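Local coordinates for protein kappa-carrageenase (Pseudoalteromonas carrageenovora, PDB 1DYP) that catalyses the endohydrolysis of the beta-1,4 linkages between galactose 4-sulfate and 3,6-anhydrogalactose in kappa-carrageenans, through this family 16 catalytic domain, at residues Q34-G39 against W118-I123; T59-H64 against P81-S86; T67-C72 against C242-P247; R234-Q239 against S248-A253. The protein carries 1 engineered substitution. All coordinates share one frame; numbering follows the deposited sequence.

Contact 1. Residues Q34-G39 against W118-I123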
loop_
_atom_site.group_PDB
_atom_site.type_symbol
_atom_site.label_atom_id
_atom_site.label_comp_id
_atom_site.label_asym_id
_atom_site.label_seq_id
_atom_site.Cartn_x
_atom_site.Cartn_y
_atom_site.Cartn_z
ATOM N N GLN A 34 2.182 -10.334 -9.465
ATOM C CA GLN A 34 2.138 -9.558 -10.697
ATOM C C GLN A 34 0.680 -9.222 -10.959
ATOM O O GLN A 34 0.021 -9.834 -11.798
ATOM C CB GLN A 34 2.734 -10.353 -11.860
ATOM C CG GLN A 34 2.923 -9.526 -13.122
ATOM C CD GLN A 34 3.740 -10.243 -14.178
ATOM O OE1 GLN A 34 4.927 -10.519 -13.985
ATOM N NE2 GLN A 34 3.108 -10.552 -15.306
ATOM N N THR A 35 0.186 -8.242 -10.210
ATOM C CA THR A 35 -1.199 -7.802 -10.290
ATOM C C THR A 35 -1.465 -6.863 -11.455
ATOM O O THR A 35 -0.590 -6.613 -12.285
ATOM C CB THR A 35 -1.603 -7.070 -9.005
ATOM O OG1 THR A 35 -0.882 -5.834 -8.916
ATOM C CG2 THR A 35 -1.278 -7.927 -7.786
ATOM N N GLU A 36 -2.687 -6.343 -11.504
ATOM C CA GLU A 36 -3.070 -5.411 -12.552
ATOM C C GLU A 36 -2.163 -4.194 -12.420
ATOM O O GLU A 36 -1.760 -3.833 -11.313
ATOM C CB GLU A 36 -4.547 -5.014 -12.400
ATOM C CG GLU A 36 -4.891 -4.017 -11.280
ATOM C CD GLU A 36 -4.789 -4.578 -9.862
ATOM O OE1 GLU A 36 -4.757 -5.816 -9.680
ATOM O OE2 GLU A 36 -4.765 -3.761 -8.914
ATOM N N ASN A 37 -1.830 -3.572 -13.545
ATOM C CA ASN A 37 -0.952 -2.410 -13.530
ATOM C C ASN A 37 -1.671 -1.085 -13.365
ATOM O O ASN A 37 -2.838 -0.937 -13.717
ATOM C CB ASN A 37 -0.111 -2.357 -14.805
ATOM C CG ASN A 37 0.916 -3.467 -14.871
ATOM O OD1 ASN A 37 1.655 -3.697 -13.914
ATOM N ND2 ASN A 37 0.975 -4.156 -16.004
ATOM N N TYR A 38 -0.943 -0.122 -12.817
ATOM C CA TYR A 38 -1.447 1.223 -12.604
ATOM C C TYR A 38 -0.244 2.114 -12.337
ATOM O O TYR A 38 0.892 1.637 -12.344
ATOM C CB TYR A 38 -2.446 1.248 -11.443
ATOM C CG TYR A 38 -1.991 0.539 -10.189
ATOM C CD1 TYR A 38 -1.170 1.174 -9.259
ATOM C CD2 TYR A 38 -2.396 -0.771 -9.926
ATOM C CE1 TYR A 38 -0.767 0.522 -8.094
ATOM C CE2 TYR A 38 -1.996 -1.431 -8.767
ATOM C CZ TYR A 38 -1.186 -0.780 -7.857
ATOM O OH TYR A 38 -0.798 -1.432 -6.709
ATOM N N GLY A 39 -0.476 3.401 -12.113
ATOM C CA GLY A 39 0.644 4.294 -11.887
ATOM C C GLY A 39 1.451 4.407 -13.168
ATOM O O GLY A 39 0.910 4.235 -14.263
ATOM N N TRP A 118 -0.455 -1.899 2.441
ATOM C CA TRP A 118 -1.819 -1.413 2.370
ATOM C C TRP A 118 -2.776 -2.512 1.949
ATOM O O TRP A 118 -2.384 -3.662 1.775
ATOM C CB TRP A 118 -1.873 -0.263 1.356
ATOM C CG TRP A 118 -1.333 -0.634 -0.009
ATOM C CD1 TRP A 118 -0.102 -1.151 -0.293
ATOM C CD2 TRP A 118 -2.012 -0.511 -1.265
ATOM N NE1 TRP A 118 0.029 -1.361 -1.647
ATOM C CE2 TRP A 118 -1.131 -0.977 -2.266
ATOM C CE3 TRP A 118 -3.279 -0.051 -1.642
ATOM C CZ2 TRP A 118 -1.475 -0.997 -3.622
ATOM C CZ3 TRP A 118 -3.623 -0.069 -2.995
ATOM C CH2 TRP A 118 -2.722 -0.540 -3.965
HETATM N N MSE A 119 -4.040 -2.152 1.806
HETATM C CA MSE A 119 -5.049 -3.105 1.376
HETATM C C MSE A 119 -6.103 -2.330 0.608
HETATM O O MSE A 119 -6.410 -1.179 0.933
HETATM C CB MSE A 119 -5.662 -3.842 2.576
HETATM C CG MSE A 119 -6.356 -2.959 3.603
HETATM SE SE MSE A 119 -6.806 -3.938 5.215
HETATM C CE MSE A 119 -5.185 -3.581 6.216
ATOM N N TYR A 120 -6.642 -2.948 -0.432
ATOM C CA TYR A 120 -7.641 -2.274 -1.234
ATOM C C TYR A 120 -8.628 -3.254 -1.818
ATOM O O TYR A 120 -8.322 -4.430 -2.012
ATOM C CB TYR A 120 -6.977 -1.470 -2.360
ATOM C CG TYR A 120 -6.289 -2.293 -3.433
ATOM C CD1 TYR A 120 -5.152 -3.052 -3.145
ATOM C CD2 TYR A 120 -6.752 -2.275 -4.749
ATOM C CE1 TYR A 120 -4.490 -3.764 -4.146
ATOM C CE2 TYR A 120 -6.102 -2.984 -5.754
ATOM C CZ TYR A 120 -4.971 -3.723 -5.449
ATOM O OH TYR A 120 -4.317 -4.410 -6.452
ATOM N N SER A 121 -9.819 -2.746 -2.096
ATOM C CA SER A 121 -10.886 -3.552 -2.658
ATOM C C SER A 121 -10.972 -3.317 -4.150
ATOM O O SER A 121 -10.247 -2.498 -4.715
ATOM C CB SER A 121 -12.222 -3.151 -2.036
ATOM O OG SER A 121 -12.607 -1.859 -2.487
ATOM N N THR A 122 -11.859 -4.069 -4.785
ATOM C CA THR A 122 -12.109 -3.904 -6.199
ATOM C C THR A 122 -13.040 -2.697 -6.209
ATOM O O THR A 122 -13.561 -2.306 -5.161
ATOM C CB THR A 122 -12.858 -5.113 -6.761
ATOM O OG1 THR A 122 -13.929 -5.452 -5.872
ATOM C CG2 THR A 122 -11.924 -6.300 -6.906
ATOM N N ILE A 123 -13.237 -2.094 -7.374
ATOM C CA ILE A 123 -14.131 -0.950 -7.472
ATOM C C ILE A 123 -15.444 -1.467 -8.041
ATOM O O ILE A 123 -15.469 -2.038 -9.131
ATOM C CB ILE A 123 -13.558 0.137 -8.405
ATOM C CG1 ILE A 123 -12.224 0.645 -7.848
ATOM C CG2 ILE A 123 -14.554 1.285 -8.542
ATOM C CD1 ILE A 123 -11.542 1.678 -8.721
HETATM O O HOH W 1 -1.609 -4.379 -6.749
#
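Glu-36 and Tyr-120 meet tip to tip because Glu-36 holds CG between its backbone N and carbonyl carbon (chi1 76°) and then bends at chi2 (-71°), which turns CD from the extended line. The hydroxyl of Tyr-120 donates to Glu-36 OE2, with OH to OE2 at 2.6 Å, and uses the syn lone pair of the carboxylate. Carboxylate and ring planes stand 53° apart. Tyrosine suits this place since its rigid ring carries a polar end out of a buried strand position. Water 1 donates to Tyr-120 OH, its oxygen 2.7 Å from that OH, and also joins Thr-35 OG1 and Tyr-38 OH. Lys-90 bonds to Tyr-120 OH as well and forms a salt bridge with Glu-36 OE1, which would favour a charged carboxylate. A phenylalanine in place of Tyr-120 would probably leave Glu-36 OE2 and water 1 each without this partner. Residues 118-120 lie on strand 113-120, which in the family 16 jelly-roll beta-sandwich pairs with strand 133-139, carrier of Glu-137 and Asp-139, whereas 34-39 lies in the loop between strands 31-32 and 41-43. The side chain of Trp-118 lies about 4 Å at nearest approach from that of the nucleophile Glu-137, so this strand borders the active site. Tyr-38 reaches Trp-118 tip to tip: its OH lies in the plane of the indole at the rim, 3.2 Å from Trp-118 CZ2. The indole nitrogen NE1 bonds to Ser-230 OG. Trp-118 CH2 rests 3.5 Å above the plane of the Tyr-120 ring, displaced toward its rim.

Contact 2. Residues T59-H64 against P81-S86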
loop_
_atom_site.group_PDB
_atom_site.type_symbol
_atom_site.label_atom_id
_atom_site.label_comp_id
_atom_site.label_asym_id
_atom_site.label_seq_id
_atom_site.Cartn_x
_atom_site.Cartn_y
_atom_site.Cartn_z
ATOM N N THR A 59 12.418 -2.064 -7.340
ATOM C CA THR A 59 12.043 -1.139 -8.399
ATOM C C THR A 59 13.302 -1.031 -9.249
ATOM O O THR A 59 14.387 -0.754 -8.731
ATOM C CB THR A 59 11.682 0.257 -7.869
ATOM O OG1 THR A 59 10.530 0.164 -7.025
ATOM C CG2 THR A 59 11.368 1.198 -9.029
ATOM N N LYS A 60 13.158 -1.270 -10.545
ATOM C CA LYS A 60 14.294 -1.219 -11.451
ATOM C C LYS A 60 14.061 -0.213 -12.558
ATOM O O LYS A 60 12.922 0.054 -12.940
ATOM C CB LYS A 60 14.502 -2.579 -12.124
ATOM C CG LYS A 60 14.649 -3.778 -11.213
ATOM C CD LYS A 60 14.786 -5.038 -12.066
ATOM C CE LYS A 60 14.932 -6.297 -11.225
ATOM N NZ LYS A 60 15.004 -7.520 -12.085
ATOM N N ARG A 61 15.148 0.353 -13.066
ATOM C CA ARG A 61 15.036 1.250 -14.201
ATOM C C ARG A 61 14.893 0.227 -15.324
ATOM O O ARG A 61 15.809 -0.558 -15.579
ATOM C CB ARG A 61 16.315 2.061 -14.384
ATOM C CG ARG A 61 16.368 2.845 -15.686
ATOM C CD ARG A 61 15.363 3.991 -15.739
ATOM N NE ARG A 61 15.526 4.726 -16.989
ATOM C CZ ARG A 61 15.022 4.344 -18.158
ATOM N NH1 ARG A 61 14.296 3.237 -18.244
ATOM N NH2 ARG A 61 15.287 5.045 -19.254
ATOM N N GLU A 62 13.732 0.211 -15.968
ATOM C CA GLU A 62 13.481 -0.744 -17.033
ATOM C C GLU A 62 12.479 -0.199 -18.031
ATOM O O GLU A 62 11.279 -0.161 -17.764
ATOM C CB GLU A 62 12.973 -2.063 -16.439
ATOM C CG GLU A 62 12.409 -3.025 -17.462
ATOM C CD GLU A 62 12.238 -4.432 -16.926
ATOM O OE1 GLU A 62 12.132 -4.612 -15.693
ATOM O OE2 GLU A 62 12.199 -5.364 -17.756
ATOM N N SER A 63 12.982 0.233 -19.181
ATOM C CA SER A 63 12.121 0.771 -20.217
ATOM C C SER A 63 11.226 -0.315 -20.777
ATOM O O SER A 63 11.649 -1.453 -20.956
ATOM C CB SER A 63 12.953 1.370 -21.346
ATOM O OG SER A 63 13.705 2.471 -20.875
ATOM N N HIS A 64 9.981 0.048 -21.042
ATOM C CA HIS A 64 9.014 -0.881 -21.597
ATOM C C HIS A 64 7.794 -0.077 -21.992
ATOM O O HIS A 64 7.754 1.141 -21.810
ATOM C CB HIS A 64 8.627 -1.946 -20.560
ATOM C CG HIS A 64 7.884 -1.407 -19.374
ATOM N ND1 HIS A 64 8.486 -0.641 -18.399
ATOM C CD2 HIS A 64 6.590 -1.541 -19.000
ATOM C CE1 HIS A 64 7.594 -0.328 -17.475
ATOM N NE2 HIS A 64 6.435 -0.862 -17.815
ATOM N N PRO A 81 5.165 4.487 -23.448
ATOM C CA PRO A 81 6.477 4.237 -22.851
ATOM C C PRO A 81 6.577 4.557 -21.364
ATOM O O PRO A 81 6.201 5.642 -20.920
ATOM C CB PRO A 81 7.409 5.104 -23.693
ATOM C CG PRO A 81 6.538 6.259 -24.058
ATOM C CD PRO A 81 5.229 5.600 -24.414
ATOM N N LEU A 82 7.072 3.584 -20.602
ATOM C CA LEU A 82 7.282 3.744 -19.171
ATOM C C LEU A 82 8.746 3.422 -18.922
ATOM O O LEU A 82 9.401 2.802 -19.763
ATOM C CB LEU A 82 6.358 2.828 -18.368
ATOM C CG LEU A 82 4.878 3.216 -18.496
ATOM C CD1 LEU A 82 4.023 2.273 -17.663
ATOM C CD2 LEU A 82 4.676 4.666 -18.040
ATOM N N TYR A 83 9.260 3.812 -17.764
ATOM C CA TYR A 83 10.685 3.644 -17.513
ATOM C C TYR A 83 11.123 2.804 -16.323
ATOM O O TYR A 83 12.314 2.528 -16.166
ATOM C CB TYR A 83 11.295 5.041 -17.421
ATOM C CG TYR A 83 10.783 5.938 -18.523
ATOM C CD1 TYR A 83 11.244 5.799 -19.829
ATOM C CD2 TYR A 83 9.773 6.873 -18.278
ATOM C CE1 TYR A 83 10.711 6.561 -20.865
ATOM C CE2 TYR A 83 9.233 7.639 -19.305
ATOM C CZ TYR A 83 9.706 7.476 -20.597
ATOM O OH TYR A 83 9.168 8.226 -21.620
ATOM N N TYR A 84 10.170 2.397 -15.492
ATOM C CA TYR A 84 10.492 1.596 -14.321
ATOM C C TYR A 84 9.507 0.459 -14.107
ATOM O O TYR A 84 8.334 0.565 -14.461
ATOM C CB TYR A 84 10.496 2.464 -13.052
ATOM C CG TYR A 84 11.457 3.620 -13.087
ATOM C CD1 TYR A 84 11.117 4.817 -13.718
ATOM C CD2 TYR A 84 12.725 3.508 -12.518
ATOM C CE1 TYR A 84 12.019 5.877 -13.782
ATOM C CE2 TYR A 84 13.635 4.558 -12.580
ATOM C CZ TYR A 84 13.276 5.738 -13.214
ATOM O OH TYR A 84 14.180 6.776 -13.289
ATOM N N THR A 85 9.998 -0.636 -13.538
ATOM C CA THR A 85 9.146 -1.772 -13.208
ATOM C C THR A 85 9.335 -1.948 -11.711
ATOM O O THR A 85 10.342 -1.508 -11.155
ATOM C CB THR A 85 9.554 -3.072 -13.940
ATOM O OG1 THR A 85 10.924 -3.386 -13.659
ATOM C CG2 THR A 85 9.345 -2.920 -15.443
ATOM N N SER A 86 8.369 -2.559 -11.042
ATOM C CA SER A 86 8.517 -2.734 -9.608
ATOM C C SER A 86 7.931 -4.045 -9.121
ATOM O O SER A 86 7.479 -4.870 -9.918
ATOM C CB SER A 86 7.880 -1.562 -8.863
ATOM O OG SER A 86 8.359 -1.511 -7.532
#
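Lys-60 and Thr-85 form a hydrogen-bonded antiparallel pair, Lys-60 N meeting Thr-85 O at 2.9 Å and Thr-85 N returning the bond to Lys-60 O. His-64 and Leu-82 do the same farther along, with Leu-82 N to His-64 O at 2.8 Å and an almost straight N-H...O angle of 179°. Between them Tyr-83 O accepts from Glu-62 N at 2.7 Å, from above the carbonyl plane, and receives a weak second bond from Arg-61 NH1. That same NH1 donates in the guanidinium plane to Ser-63 OG at 2.8 Å, while NE goes to Lys-251 O. His-64 ND1 gives its proton to Glu-62 O at 2.9 Å, which fixes the ring's rotation, and NE2 pairs with Ser-42 OG. Thr-59 OG1 donates to Ser-86 OG at 2.8 Å; Gln-231 completes both hydroxyls, through NE2 and its backbone O. Two CH-pi contacts add to the polar ones. Arg-61 bends at chi2 (68°), which puts CD over the face of the Tyr-84 ring, 4.0 Å from CD to the centroid. The branched Thr-85 sets CG2 over the His-64 ring face. Between Arg-61 and His-64 the register slips by one residue, a beta bulge in the long hairpin of strands 54-70 and 75-95, part of the jelly-roll sandwich of family 16 hydrolases.

Contact 3. Residues T67-C72 against C242-P247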
loop_
_atom_site.group_PDB
_atom_site.type_symbol
_atom_site.label_atom_id
_atom_site.label_comp_id
_atom_site.label_asym_id
_atom_site.label_seq_id
_atom_site.Cartn_x
_atom_site.Cartn_y
_atom_site.Cartn_z
ATOM N N THR A 67 -0.334 -0.542 -22.367
ATOM C CA THR A 67 -1.470 0.343 -22.536
ATOM C C THR A 67 -1.507 1.175 -21.261
ATOM O O THR A 67 -1.318 0.657 -20.159
ATOM C CB THR A 67 -2.779 -0.441 -22.718
ATOM O OG1 THR A 67 -2.793 -1.032 -24.023
ATOM C CG2 THR A 67 -3.973 0.478 -22.592
ATOM N N PHE A 68 -1.736 2.471 -21.426
ATOM C CA PHE A 68 -1.745 3.400 -20.307
ATOM C C PHE A 68 -3.008 4.248 -20.310
ATOM O O PHE A 68 -3.406 4.771 -21.350
ATOM C CB PHE A 68 -0.512 4.296 -20.431
ATOM C CG PHE A 68 -0.418 5.380 -19.400
ATOM C CD1 PHE A 68 0.017 5.097 -18.110
ATOM C CD2 PHE A 68 -0.716 6.698 -19.734
ATOM C CE1 PHE A 68 0.163 6.112 -17.166
ATOM C CE2 PHE A 68 -0.573 7.723 -18.795
ATOM C CZ PHE A 68 -0.130 7.423 -17.508
ATOM N N TRP A 69 -3.644 4.371 -19.150
ATOM C CA TRP A 69 -4.842 5.190 -19.049
ATOM C C TRP A 69 -4.426 6.635 -18.803
ATOM O O TRP A 69 -3.826 6.958 -17.777
ATOM C CB TRP A 69 -5.742 4.717 -17.908
ATOM C CG TRP A 69 -6.900 5.647 -17.644
ATOM C CD1 TRP A 69 -7.123 6.372 -16.512
ATOM C CD2 TRP A 69 -7.982 5.949 -18.535
ATOM N NE1 TRP A 69 -8.279 7.107 -16.637
ATOM C CE2 TRP A 69 -8.826 6.866 -17.870
ATOM C CE3 TRP A 69 -8.322 5.535 -19.829
ATOM C CZ2 TRP A 69 -9.991 7.376 -18.456
ATOM C CZ3 TRP A 69 -9.481 6.042 -20.413
ATOM C CH2 TRP A 69 -10.301 6.953 -19.723
ATOM N N ASP A 70 -4.740 7.488 -19.769
ATOM C CA ASP A 70 -4.442 8.912 -19.707
ATOM C C ASP A 70 -5.717 9.592 -19.209
ATOM O O ASP A 70 -6.520 10.102 -19.996
ATOM C CB ASP A 70 -4.060 9.393 -21.110
ATOM C CG ASP A 70 -3.811 10.885 -21.187
ATOM O OD1 ASP A 70 -3.830 11.572 -20.143
ATOM O OD2 ASP A 70 -3.591 11.363 -22.318
ATOM N N GLY A 71 -5.896 9.570 -17.892
ATOM C CA GLY A 71 -7.072 10.154 -17.271
ATOM C C GLY A 71 -7.352 11.598 -17.624
ATOM O O GLY A 71 -8.504 11.981 -17.815
ATOM N N CYS A 72 -6.307 12.410 -17.705
ATOM C CA CYS A 72 -6.485 13.814 -18.041
ATOM C C CYS A 72 -7.241 13.967 -19.355
ATOM O O CYS A 72 -8.083 14.853 -19.500
ATOM C CB CYS A 72 -5.131 14.508 -18.155
ATOM S SG CYS A 72 -4.243 14.748 -16.584
ATOM N N CYS A 242 -4.891 14.901 -12.481
ATOM C CA CYS A 242 -6.111 14.186 -12.843
ATOM C C CYS A 242 -6.220 12.867 -12.082
ATOM O O CYS A 242 -6.584 11.831 -12.641
ATOM C CB CYS A 242 -6.157 13.950 -14.359
ATOM S SG CYS A 242 -5.656 15.433 -15.297
ATOM N N ASN A 243 -5.879 12.933 -10.798
ATOM C CA ASN A 243 -5.950 11.800 -9.882
ATOM C C ASN A 243 -5.134 10.565 -10.249
ATOM O O ASN A 243 -5.537 9.436 -9.958
ATOM C CB ASN A 243 -7.416 11.415 -9.672
ATOM C CG ASN A 243 -8.222 12.540 -9.049
ATOM O OD1 ASN A 243 -7.837 13.091 -8.016
ATOM N ND2 ASN A 243 -9.341 12.888 -9.672
ATOM N N GLN A 244 -3.978 10.780 -10.867
ATOM C CA GLN A 244 -3.115 9.668 -11.247
ATOM C C GLN A 244 -1.698 10.146 -11.508
ATOM O O GLN A 244 -1.449 11.344 -11.643
ATOM C CB GLN A 244 -3.636 9.000 -12.517
ATOM C CG GLN A 244 -3.423 9.862 -13.755
ATOM C CD GLN A 244 -3.728 9.137 -15.043
ATOM O OE1 GLN A 244 -4.887 8.923 -15.388
ATOM N NE2 GLN A 244 -2.681 8.746 -15.766
ATOM N N PHE A 245 -0.772 9.197 -11.588
ATOM C CA PHE A 245 0.617 9.518 -11.864
ATOM C C PHE A 245 0.874 9.525 -13.360
ATOM O O PHE A 245 0.188 8.855 -14.135
ATOM C CB PHE A 245 1.559 8.486 -11.234
ATOM C CG PHE A 245 1.728 8.632 -9.752
ATOM C CD1 PHE A 245 2.336 9.760 -9.214
ATOM C CD2 PHE A 245 1.294 7.627 -8.891
ATOM C CE1 PHE A 245 2.515 9.887 -7.837
ATOM C CE2 PHE A 245 1.465 7.744 -7.513
ATOM C CZ PHE A 245 2.077 8.878 -6.985
ATOM N N TYR A 246 1.875 10.305 -13.742
ATOM C CA TYR A 246 2.339 10.407 -15.114
ATOM C C TYR A 246 3.852 10.392 -14.973
ATOM O O TYR A 246 4.387 10.784 -13.937
ATOM C CB TYR A 246 1.899 11.719 -15.765
ATOM C CG TYR A 246 0.473 11.709 -16.265
ATOM C CD1 TYR A 246 -0.591 11.928 -15.398
ATOM C CD2 TYR A 246 0.193 11.461 -17.610
ATOM C CE1 TYR A 246 -1.906 11.901 -15.856
ATOM C CE2 TYR A 246 -1.117 11.431 -18.080
ATOM C CZ TYR A 246 -2.160 11.653 -17.196
ATOM O OH TYR A 246 -3.457 11.635 -17.655
ATOM N N PRO A 247 4.567 9.911 -15.995
ATOM C CA PRO A 247 6.022 9.896 -15.869
ATOM C C PRO A 247 6.594 11.303 -16.006
ATOM O O PRO A 247 6.002 12.158 -16.666
ATOM C CB PRO A 247 6.458 8.978 -17.009
ATOM C CG PRO A 247 5.399 9.196 -18.044
ATOM C CD PRO A 247 4.126 9.257 -17.241
#
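Cys-72 and Cys-242 are joined by a disulfide, SG to SG 2.0 Å with a torsion of 99° about the bond, a covalent tie between parts of the chain far apart in sequence. Beside it Tyr-246 OH works both ways: it donates to Asp-70 OD1 at 2.5 Å, on the anti side of the carboxylate, and accepts from Cys-72 N at 3.0 Å. Gln-244 has an amide suited to bridging backbone: NE2 gives a bond to Trp-69 O at 2.9 Å within the carbonyl plane, and OE1 receives Gly-71 N at 2.8 Å from above the plane. Glycine fits at 71 because a CB there would run into Gln-244 OE1. Phe-68, with CG anti to the backbone N (chi1 176°), points its edge at the Tyr-246 face in an offset edge-to-face pair, centroids 5.6 Å apart and planes at 76°. In the next shell Tyr-80 stacks on Phe-68, and Lys-241 lies against Tyr-246 in a cation-pi contact. Asn-73 and Gln-75 donate to Asp-70 OD2. With side-chain amides at one oxygen and the phenol at the other, Asp-70 is probably ionised, and its short bond would polarise the Tyr-246 hydroxyl toward it.

Contact 4. Residues R234-Q239 against S248-A253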
loop_
_atom_site.group_PDB
_atom_site.type_symbol
_atom_site.label_atom_id
_atom_site.label_comp_id
_atom_site.label_asym_id
_atom_site.label_seq_id
_atom_site.Cartn_x
_atom_site.Cartn_y
_atom_site.Cartn_z
ATOM N N ARG A 234 7.857 7.548 -7.361
ATOM C CA ARG A 234 7.497 8.890 -6.912
ATOM C C ARG A 234 8.434 9.934 -7.505
ATOM O O ARG A 234 9.355 9.604 -8.254
ATOM C CB ARG A 234 7.571 8.970 -5.380
ATOM C CG ARG A 234 6.598 8.055 -4.645
ATOM C CD ARG A 234 5.155 8.505 -4.844
ATOM N NE ARG A 234 4.216 7.785 -3.982
ATOM C CZ ARG A 234 3.630 6.634 -4.296
ATOM N NH1 ARG A 234 3.881 6.053 -5.461
ATOM N NH2 ARG A 234 2.780 6.073 -3.444
ATOM N N ALA A 235 8.184 11.196 -7.173
ATOM C CA ALA A 235 9.029 12.284 -7.638
ATOM C C ALA A 235 10.445 11.917 -7.193
ATOM O O ALA A 235 10.635 11.364 -6.110
ATOM C CB ALA A 235 8.588 13.596 -6.994
ATOM N N PRO A 236 11.462 12.280 -7.982
ATOM C CA PRO A 236 11.461 13.024 -9.246
ATOM C C PRO A 236 11.129 12.268 -10.533
ATOM O O PRO A 236 11.391 12.779 -11.622
ATOM C CB PRO A 236 12.872 13.584 -9.291
ATOM C CG PRO A 236 13.672 12.423 -8.758
ATOM C CD PRO A 236 12.844 11.959 -7.568
ATOM N N HIS A 237 10.548 11.079 -10.421
ATOM C CA HIS A 237 10.240 10.284 -11.607
ATOM C C HIS A 237 8.776 10.294 -11.994
ATOM O O HIS A 237 8.363 9.584 -12.913
ATOM C CB HIS A 237 10.698 8.850 -11.375
ATOM C CG HIS A 237 12.104 8.757 -10.880
ATOM N ND1 HIS A 237 13.176 9.213 -11.615
ATOM C CD2 HIS A 237 12.611 8.312 -9.706
ATOM C CE1 HIS A 237 14.285 9.054 -10.915
ATOM N NE2 HIS A 237 13.969 8.511 -9.753
ATOM N N THR A 238 7.996 11.121 -11.310
ATOM C CA THR A 238 6.568 11.191 -11.569
ATOM C C THR A 238 6.003 12.592 -11.454
ATOM O O THR A 238 6.631 13.500 -10.909
ATOM C CB THR A 238 5.781 10.339 -10.555
ATOM O OG1 THR A 238 5.998 10.867 -9.239
ATOM C CG2 THR A 238 6.233 8.885 -10.590
ATOM N N GLN A 239 4.794 12.737 -11.985
ATOM C CA GLN A 239 4.026 13.968 -11.909
ATOM C C GLN A 239 2.671 13.438 -11.468
ATOM O O GLN A 239 2.354 12.272 -11.705
ATOM C CB GLN A 239 3.880 14.640 -13.276
ATOM C CG GLN A 239 5.184 15.042 -13.941
ATOM C CD GLN A 239 5.982 16.063 -13.146
ATOM O OE1 GLN A 239 5.513 16.605 -12.141
ATOM N NE2 GLN A 239 7.198 16.338 -13.605
ATOM N N SER A 248 7.729 11.550 -15.361
ATOM C CA SER A 248 8.377 12.852 -15.470
ATOM C C SER A 248 9.490 12.666 -16.495
ATOM O O SER A 248 9.614 11.593 -17.087
ATOM C CB SER A 248 8.989 13.278 -14.139
ATOM O OG SER A 248 10.140 12.503 -13.852
ATOM N N ALA A 249 10.302 13.698 -16.694
ATOM C CA ALA A 249 11.399 13.617 -17.650
ATOM C C ALA A 249 12.641 13.014 -17.005
ATOM O O ALA A 249 13.642 12.762 -17.678
ATOM C CB ALA A 249 11.715 15.002 -18.201
ATOM N N ASN A 250 12.579 12.784 -15.698
ATOM C CA ASN A 250 13.707 12.199 -14.993
ATOM C C ASN A 250 13.572 10.689 -14.985
ATOM O O ASN A 250 12.761 10.127 -14.248
ATOM C CB ASN A 250 13.787 12.699 -13.547
ATOM C CG ASN A 250 14.981 12.125 -12.797
ATOM O OD1 ASN A 250 15.349 10.966 -12.988
ATOM N ND2 ASN A 250 15.584 12.932 -11.930
ATOM N N LYS A 251 14.364 10.030 -15.822
ATOM C CA LYS A 251 14.355 8.575 -15.899
ATOM C C LYS A 251 15.764 8.068 -15.633
ATOM O O LYS A 251 16.270 7.180 -16.316
ATOM C CB LYS A 251 13.851 8.109 -17.270
ATOM C CG LYS A 251 14.366 8.911 -18.448
ATOM C CD LYS A 251 13.612 8.549 -19.722
ATOM C CE LYS A 251 13.945 9.509 -20.853
ATOM N NZ LYS A 251 13.137 9.235 -22.073
ATOM N N SER A 252 16.391 8.653 -14.619
ATOM C CA SER A 252 17.744 8.286 -14.237
ATOM C C SER A 252 17.822 6.862 -13.712
ATOM O O SER A 252 16.895 6.372 -13.064
ATOM C CB SER A 252 18.265 9.243 -13.163
ATOM O OG SER A 252 19.567 8.873 -12.739
ATOM N N ALA A 253 18.942 6.208 -13.997
ATOM C CA ALA A 253 19.179 4.848 -13.541
ATOM C C ALA A 253 19.926 4.894 -12.208
ATOM O O ALA A 253 20.037 3.886 -11.514
ATOM C CB ALA A 253 20.000 4.083 -14.578
#
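Pro-236, which follows a cis peptide bond, turns its carbonyl oxygen to Ser-248: OG donates to Pro-236 O at 2.6 Å. Serine suits the spot because OG, placed between its backbone N and carbonyl carbon (chi1 72°), also accepts from Asn-250 N and closes an ST turn. A longer backbone bond of 3.2 Å from Ser-248 N to His-237 O, its donor above the carbonyl plane, adds to the join. Farther along, His-237 ND1 donates to Asn-250 O at 2.8 Å, nearly straight at 170°. The oxygen lies in the ring plane, though ND1 sits well above the carbonyl plane. The Asn-250 amide stands almost perpendicular to that ring at 86°; OD1 accepts from Ser-252 N at 3.0 Å, an Asx turn, and ND2 rests on Pro-236 CG at 3.7 Å. An alanine in place of Asn-250 would probably leave Ser-252 N without its acceptor, undo the Asx turn and open a gap beside Pro-236. Within 234-239, His-237 N bonds back at 2.9 Å to O of Arg-234, a residue important for substrate recognition. Donating to a backbone oxygen implies that His-237 ND1 carries a proton, and this straight bond would hold the imidazole against turning.

In the fold
Contacts 2, 3 and 4 lie on the same side of the chain's centre and touch in turn. The loop 248-253 binds the hairpin of contact 2 through Arg-61 NE to Lys-251 O, 2.7 Å, and Tyr-84 OH to Ser-252 O, 2.8 Å; contacts 3 and 4 share the small sheet of strands 238-241 and 244-247. There the side chain of Phe-245 comes about 4 Å, at nearest atoms, from that of Arg-234 and about 7 Å from the proton donor Glu-142. Contact 1, its centre about 15 Å from that of contact 3 but touching it where Gly-39 O packs 3.5 Å from Phe-68 CE1, reaches the tunnel-shaped active site through Trp-118, beside the nucleophile Glu-137.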